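Local coordinates for nitroreductase-like family protein (Bacillus cereus, PDB 2I7H), which belongs to the nitroreductase-like family of flavoproteins and binds flavin mononucleotide in a two-chain assembly, at residues Lys55-Glu60 with Gln95-Met100; Asp87-Thr92 with Ile162-Tyr167. All blocks are in the same frame, centred on the assembly; numbering follows the deposited sequence.

Contact 1 of 2, residues Lys55-Glu60 with Gln95-Met100; sequences KLYIGE and QIVVYM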
loop_
_atom_site.group_PDB
_atom_site.type_symbol
_atom_site.label_atom_id
_atom_site.label_comp_id
_atom_site.label_asym_id
_atom_site.label_seq_id
_atom_site.Cartn_x
_atom_site.Cartn_y
_atom_site.Cartn_z
ATOM N N LYS A 55 9.065 9.189 12.198
ATOM C CA LYS A 55 9.906 10.299 12.662
ATOM C C LYS A 55 9.795 11.383 11.602
ATOM O O LYS A 55 9.973 11.112 10.412
ATOM C CB LYS A 55 11.362 9.880 12.871
ATOM C CG LYS A 55 11.525 8.450 13.312
ATOM C CD LYS A 55 12.647 8.233 14.271
ATOM C CE LYS A 55 12.072 8.212 15.670
ATOM N NZ LYS A 55 12.890 7.462 16.621
ATOM N N LEU A 56 9.442 12.593 12.016
ATOM C CA LEU A 56 9.372 13.712 11.088
ATOM C C LEU A 56 10.544 14.636 11.354
ATOM O O LEU A 56 10.695 15.129 12.459
ATOM C CB LEU A 56 8.042 14.481 11.244
ATOM C CG LEU A 56 7.909 15.859 10.563
ATOM C CD1 LEU A 56 7.793 15.801 9.046
ATOM C CD2 LEU A 56 6.727 16.652 11.139
ATOM N N TYR A 57 11.379 14.838 10.341
ATOM C CA TYR A 57 12.505 15.761 10.423
ATOM C C TYR A 57 12.167 16.992 9.616
ATOM O O TYR A 57 11.820 16.892 8.432
ATOM C CB TYR A 57 13.810 15.118 9.917
ATOM C CG TYR A 57 14.236 13.897 10.725
ATOM C CD1 TYR A 57 13.619 12.656 10.528
ATOM C CD2 TYR A 57 15.260 13.975 11.658
ATOM C CE1 TYR A 57 13.996 11.538 11.246
ATOM C CE2 TYR A 57 15.644 12.873 12.389
ATOM C CZ TYR A 57 14.992 11.652 12.182
ATOM O OH TYR A 57 15.341 10.546 12.901
ATOM N N ILE A 58 12.240 18.150 10.267
ATOM C CA ILE A 58 11.922 19.435 9.643
ATOM C C ILE A 58 12.853 20.522 10.153
ATOM O O ILE A 58 13.296 20.483 11.301
ATOM C CB ILE A 58 10.444 19.877 9.888
ATOM C CG1 ILE A 58 10.071 19.789 11.374
ATOM C CG2 ILE A 58 9.493 19.046 9.053
ATOM C CD1 ILE A 58 8.818 20.557 11.746
ATOM N N GLY A 59 13.146 21.492 9.293
ATOM C CA GLY A 59 13.965 22.648 9.672
ATOM C C GLY A 59 15.351 22.205 10.079
ATOM O O GLY A 59 15.973 21.407 9.383
ATOM N N GLU A 60 15.823 22.694 11.223
ATOM C CA GLU A 60 17.166 22.350 11.698
ATOM C C GLU A 60 17.370 20.862 11.998
ATOM O O GLU A 60 18.486 20.346 11.856
ATOM C CB GLU A 60 17.574 23.238 12.871
ATOM C CG GLU A 60 18.599 24.342 12.508
ATOM C CD GLU A 60 20.060 23.895 12.728
ATOM O OE1 GLU A 60 20.853 24.664 13.323
ATOM O OE2 GLU A 60 20.417 22.758 12.323
ATOM N N GLN A 95 11.398 15.368 5.832
ATOM C CA GLN A 95 11.533 13.918 5.655
ATOM C C GLN A 95 10.695 13.223 6.712
ATOM O O GLN A 95 10.670 13.648 7.874
ATOM C CB GLN A 95 12.981 13.450 5.800
ATOM C CG GLN A 95 13.855 13.721 4.603
ATOM C CD GLN A 95 14.583 15.048 4.688
ATOM O OE1 GLN A 95 14.868 15.559 5.784
ATOM N NE2 GLN A 95 14.916 15.611 3.515
ATOM N N ILE A 96 10.014 12.160 6.299
ATOM C CA ILE A 96 9.285 11.289 7.206
ATOM C C ILE A 96 9.788 9.840 7.110
ATOM O O ILE A 96 9.599 9.171 6.097
ATOM C CB ILE A 96 7.752 11.381 7.013
ATOM C CG1 ILE A 96 7.304 12.829 7.251
ATOM C CG2 ILE A 96 7.045 10.490 8.040
ATOM C CD1 ILE A 96 5.842 13.061 7.103
ATOM N N VAL A 97 10.470 9.388 8.159
ATOM C CA VAL A 97 10.895 8.000 8.244
ATOM C C VAL A 97 9.686 7.202 8.762
ATOM O O VAL A 97 9.140 7.505 9.818
ATOM C CB VAL A 97 12.153 7.822 9.152
ATOM C CG1 VAL A 97 12.616 6.408 9.115
ATOM C CG2 VAL A 97 13.308 8.759 8.756
ATOM N N VAL A 98 9.226 6.244 7.979
ATOM C CA VAL A 98 8.070 5.422 8.366
ATOM C C VAL A 98 8.610 4.045 8.744
ATOM O O VAL A 98 9.307 3.395 7.944
ATOM C CB VAL A 98 7.042 5.266 7.225
ATOM C CG1 VAL A 98 5.908 4.343 7.658
ATOM C CG2 VAL A 98 6.496 6.669 6.728
ATOM N N TYR A 99 8.310 3.614 9.960
ATOM C CA TYR A 99 8.839 2.372 10.445
ATOM C C TYR A 99 7.788 1.575 11.220
ATOM O O TYR A 99 6.706 2.086 11.544
ATOM C CB TYR A 99 10.145 2.594 11.258
ATOM C CG TYR A 99 9.931 3.273 12.552
ATOM C CD1 TYR A 99 9.889 4.678 12.631
ATOM C CD2 TYR A 99 9.736 2.534 13.711
ATOM C CE1 TYR A 99 9.673 5.309 13.830
ATOM C CE2 TYR A 99 9.520 3.158 14.927
ATOM C CZ TYR A 99 9.479 4.549 14.975
ATOM O OH TYR A 99 9.261 5.164 16.181
HETATM N N MSE A 100 8.116 0.310 11.483
HETATM C CA MSE A 100 7.248 -0.601 12.231
HETATM C C MSE A 100 8.088 -1.579 13.055
HETATM O O MSE A 100 9.251 -1.841 12.727
HETATM C CB MSE A 100 6.322 -1.398 11.285
HETATM C CG MSE A 100 7.093 -2.275 10.293
HETATM SE SE MSE A 100 5.895 -3.281 9.164
HETATM C CE MSE A 100 6.775 -4.939 9.200
#

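Contact 2 of 2, residues Asp87-Thr92 with Ile162-Tyr167; sequences DRFLST and ILHIGY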
loop_
_atom_site.group_PDB
_atom_site.type_symbol
_atom_site.label_atom_id
_atom_site.label_comp_id
_atom_site.label_asym_id
_atom_site.label_seq_id
_atom_site.Cartn_x
_atom_site.Cartn_y
_atom_site.Cartn_z
ATOM N N ASP A 87 23.079 18.268 0.668
ATOM C CA ASP A 87 22.485 19.419 0.028
ATOM C C ASP A 87 21.056 19.148 -0.407
ATOM O O ASP A 87 20.190 20.038 -0.314
ATOM C CB ASP A 87 23.343 19.871 -1.149
ATOM C CG ASP A 87 24.609 20.556 -0.698
ATOM O OD1 ASP A 87 24.851 20.645 0.531
ATOM O OD2 ASP A 87 25.380 21.023 -1.567
ATOM N N ARG A 88 20.812 17.923 -0.868
ATOM C CA ARG A 88 19.470 17.501 -1.262
ATOM C C ARG A 88 18.486 17.450 -0.084
ATOM O O ARG A 88 17.365 17.944 -0.174
ATOM C CB ARG A 88 19.515 16.142 -1.938
ATOM C CG ARG A 88 18.507 16.016 -3.028
ATOM C CD ARG A 88 17.676 14.756 -2.932
ATOM N NE ARG A 88 18.448 13.517 -2.901
ATOM C CZ ARG A 88 18.228 12.517 -2.046
ATOM N NH1 ARG A 88 17.276 12.598 -1.130
ATOM N NH2 ARG A 88 18.967 11.428 -2.108
ATOM N N PHE A 89 18.907 16.831 1.008
ATOM C CA PHE A 89 18.064 16.672 2.185
ATOM C C PHE A 89 17.750 18.042 2.789
ATOM O O PHE A 89 16.726 18.242 3.451
ATOM C CB PHE A 89 18.799 15.825 3.235
ATOM C CG PHE A 89 18.596 14.355 3.103
ATOM C CD1 PHE A 89 18.935 13.689 1.937
ATOM C CD2 PHE A 89 18.110 13.613 4.181
ATOM C CE1 PHE A 89 18.764 12.315 1.823
ATOM C CE2 PHE A 89 17.956 12.235 4.077
ATOM C CZ PHE A 89 18.285 11.582 2.888
ATOM N N LEU A 90 18.670 18.972 2.592
ATOM C CA LEU A 90 18.579 20.268 3.226
ATOM C C LEU A 90 17.816 21.283 2.368
ATOM O O LEU A 90 17.493 22.389 2.835
ATOM C CB LEU A 90 19.983 20.746 3.601
ATOM C CG LEU A 90 20.420 20.462 5.050
ATOM C CD1 LEU A 90 19.804 19.261 5.684
ATOM C CD2 LEU A 90 21.917 20.385 5.194
ATOM N N SER A 91 17.530 20.902 1.117
ATOM C CA SER A 91 16.621 21.666 0.248
ATOM C C SER A 91 15.341 20.884 0.007
ATOM O O SER A 91 14.658 21.061 -1.012
ATOM C CB SER A 91 17.295 22.072 -1.075
ATOM O OG SER A 91 18.028 20.995 -1.617
ATOM N N THR A 92 15.041 19.996 0.954
ATOM C CA THR A 92 13.799 19.241 0.998
ATOM C C THR A 92 13.150 19.622 2.314
ATOM O O THR A 92 13.745 19.405 3.369
ATOM C CB THR A 92 14.067 17.727 0.943
ATOM O OG1 THR A 92 14.733 17.418 -0.284
ATOM C CG2 THR A 92 12.771 16.911 1.038
ATOM N N ILE A 162 11.393 6.269 3.526
ATOM C CA ILE A 162 11.606 7.654 3.914
ATOM C C ILE A 162 10.896 8.491 2.884
ATOM O O ILE A 162 11.210 8.433 1.710
ATOM C CB ILE A 162 13.099 8.044 4.043
ATOM C CG1 ILE A 162 13.803 7.067 4.996
ATOM C CG2 ILE A 162 13.227 9.555 4.487
ATOM C CD1 ILE A 162 15.228 7.435 5.401
ATOM N N LEU A 163 9.902 9.246 3.326
ATOM C CA LEU A 163 9.176 10.120 2.425
ATOM C C LEU A 163 9.809 11.504 2.434
ATOM O O LEU A 163 9.989 12.088 3.491
ATOM C CB LEU A 163 7.705 10.219 2.828
ATOM C CG LEU A 163 6.806 9.001 2.751
ATOM C CD1 LEU A 163 5.757 9.202 3.808
ATOM C CD2 LEU A 163 6.182 8.892 1.346
ATOM N N HIS A 164 10.158 11.997 1.249
ATOM C CA HIS A 164 10.723 13.339 1.062
ATOM C C HIS A 164 9.627 14.214 0.480
ATOM O O HIS A 164 8.995 13.845 -0.490
ATOM C CB HIS A 164 11.945 13.294 0.156
ATOM C CG HIS A 164 13.120 12.607 0.789
ATOM N ND1 HIS A 164 14.286 13.265 1.103
ATOM C CD2 HIS A 164 13.301 11.317 1.174
ATOM C CE1 HIS A 164 15.146 12.411 1.634
ATOM N NE2 HIS A 164 14.569 11.226 1.695
ATOM N N ILE A 165 9.383 15.352 1.104
ATOM C CA ILE A 165 8.122 16.060 0.920
ATOM C C ILE A 165 8.348 17.555 0.770
ATOM O O ILE A 165 9.167 18.133 1.467
ATOM C CB ILE A 165 7.188 15.856 2.143
ATOM C CG1 ILE A 165 7.037 14.375 2.472
ATOM C CG2 ILE A 165 5.820 16.524 1.924
ATOM C CD1 ILE A 165 6.762 14.089 3.951
ATOM N N GLY A 166 7.593 18.174 -0.129
ATOM C CA GLY A 166 7.521 19.632 -0.196
ATOM C C GLY A 166 6.718 20.087 -1.391
ATOM O O GLY A 166 6.305 19.270 -2.225
ATOM N N TYR A 167 6.478 21.389 -1.464
ATOM C CA TYR A 167 5.800 21.987 -2.612
ATOM C C TYR A 167 6.745 21.969 -3.801
ATOM O O TYR A 167 7.960 21.917 -3.640
ATOM C CB TYR A 167 5.311 23.417 -2.285
ATOM C CG TYR A 167 4.262 23.422 -1.211
ATOM C CD1 TYR A 167 4.578 23.789 0.104
ATOM C CD2 TYR A 167 2.957 23.009 -1.491
ATOM C CE1 TYR A 167 3.598 23.759 1.112
ATOM C CE2 TYR A 167 1.978 22.973 -0.506
ATOM C CZ TYR A 167 2.303 23.338 0.789
ATOM O OH TYR A 167 1.325 23.302 1.750
#

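Contact 1 of 2, residues Lys55-Glu60 with Gln95-Met100
Lys55 and Val97 face each other as an antiparallel hydrogen-bonded pair, Lys55 N to Val97 O and Val97 N to Lys55 O both at 2.9 Å. Two residues on, Tyr57 and Gln95 close a second such pair; here Tyr57 N to Gln95 O is the shortest bond, 2.8 Å, nearly straight at 168°. Between them lies the non-hydrogen-bonded pair Leu56-Ile96, the tight part of the contact: chi1 (167°) sets Leu56 CG anti to the backbone N, and chi2 (72°) then places CD1 3.5 Å from Ile96 CG1. On the other face of the sheet Tyr57 CE1 lies 3.8 Å from Val97 CG2, the two side chains crossing at a slant. Lys55 CG lies 3.7 Å from Tyr99 CE1, and the bent chain keeps CD and CE near Tyr99 CE1 at looser range. Gln95 OE1 is buried here without a polar partner in the model. Packing ends beyond Tyr57, where Gly59 and Glu60 turn off, exposed, from the partner strand. Lys55 NZ forms a salt bridge with Glu185 of the second subunit. The arrangement is an antiparallel ladder on the outermost strand of this chain's sheet, in the nitroreductase-type alpha-beta fold; the sheet itself runs on into the second subunit through a parallel ladder.

Contact 2 of 2, residues Asp87-Thr92 with Ile162-Tyr167
His164 projects from its strand toward Phe89, in the last turn of helix 75-90, and Thr92, just beyond it, and its side chain carries the contact. At the root, His164 CB lies 3.8 Å from Thr92 CG2, the methyl that also reaches Ile165 N at 3.7 Å. Chi1 (-69°) sets His164 CG anti to the carbonyl carbon, beside the backbone N, and the ring starts from there toward the helix. Next, ND1 passes 3.9 Å from Thr92 CG2, which sits at the ring's edge. At the tip, His164 CE1 comes over one face of Phe89, 3.5 Å from Phe89 CZ and offset toward the rim, while NE2 is a little farther from the same carbon. The ring planes stand at 87°, giving a T-shaped, edge-to-face pair with histidine as the edge. Arg88 NH1 lies 3.5 Å from His164 CE1, which sits at the edge of the guanidinium, the two planes 64° apart, in packing without a hydrogen bond. Thr92, past the helix end, is tied back to it: OG1 donates to Arg88 O at 2.7 Å, and Ser91 N reaches that oxygen from the opposite face of the carbonyl plane. Leu65, Val66 and Val69 of helix 62-71 pack on Phe89. Bound flavin mononucleotide lies about 7 Å from the Arg88 side chain. This is helix-on-sheet packing in the nitroreductase alpha-beta fold, with the helix's C-terminal turn set against a central strand.

Both contacts are buried and meet at one sheet, in which strands 94-101 and 157-167 are neighbours; the contact centres are about 10 Å apart. Contact 1 joins strand to strand mainly through backbone hydrogen bonds and borders the second subunit; contact 2 sets the helix end and the residues after it on the strand mainly through side chains, with no hydrogen bond between its segments and no other chain touching it. They connect directly: Ile96 O probably accepts from Leu163 N at 2.8 Å, and Ile96 CD1 packs on Ile165 CD1. Gln95 spans both, its NE2 probably bonded to Phe89 O while packing against His164 ND1. A short loop joins helix 75-90 to strand 94-101.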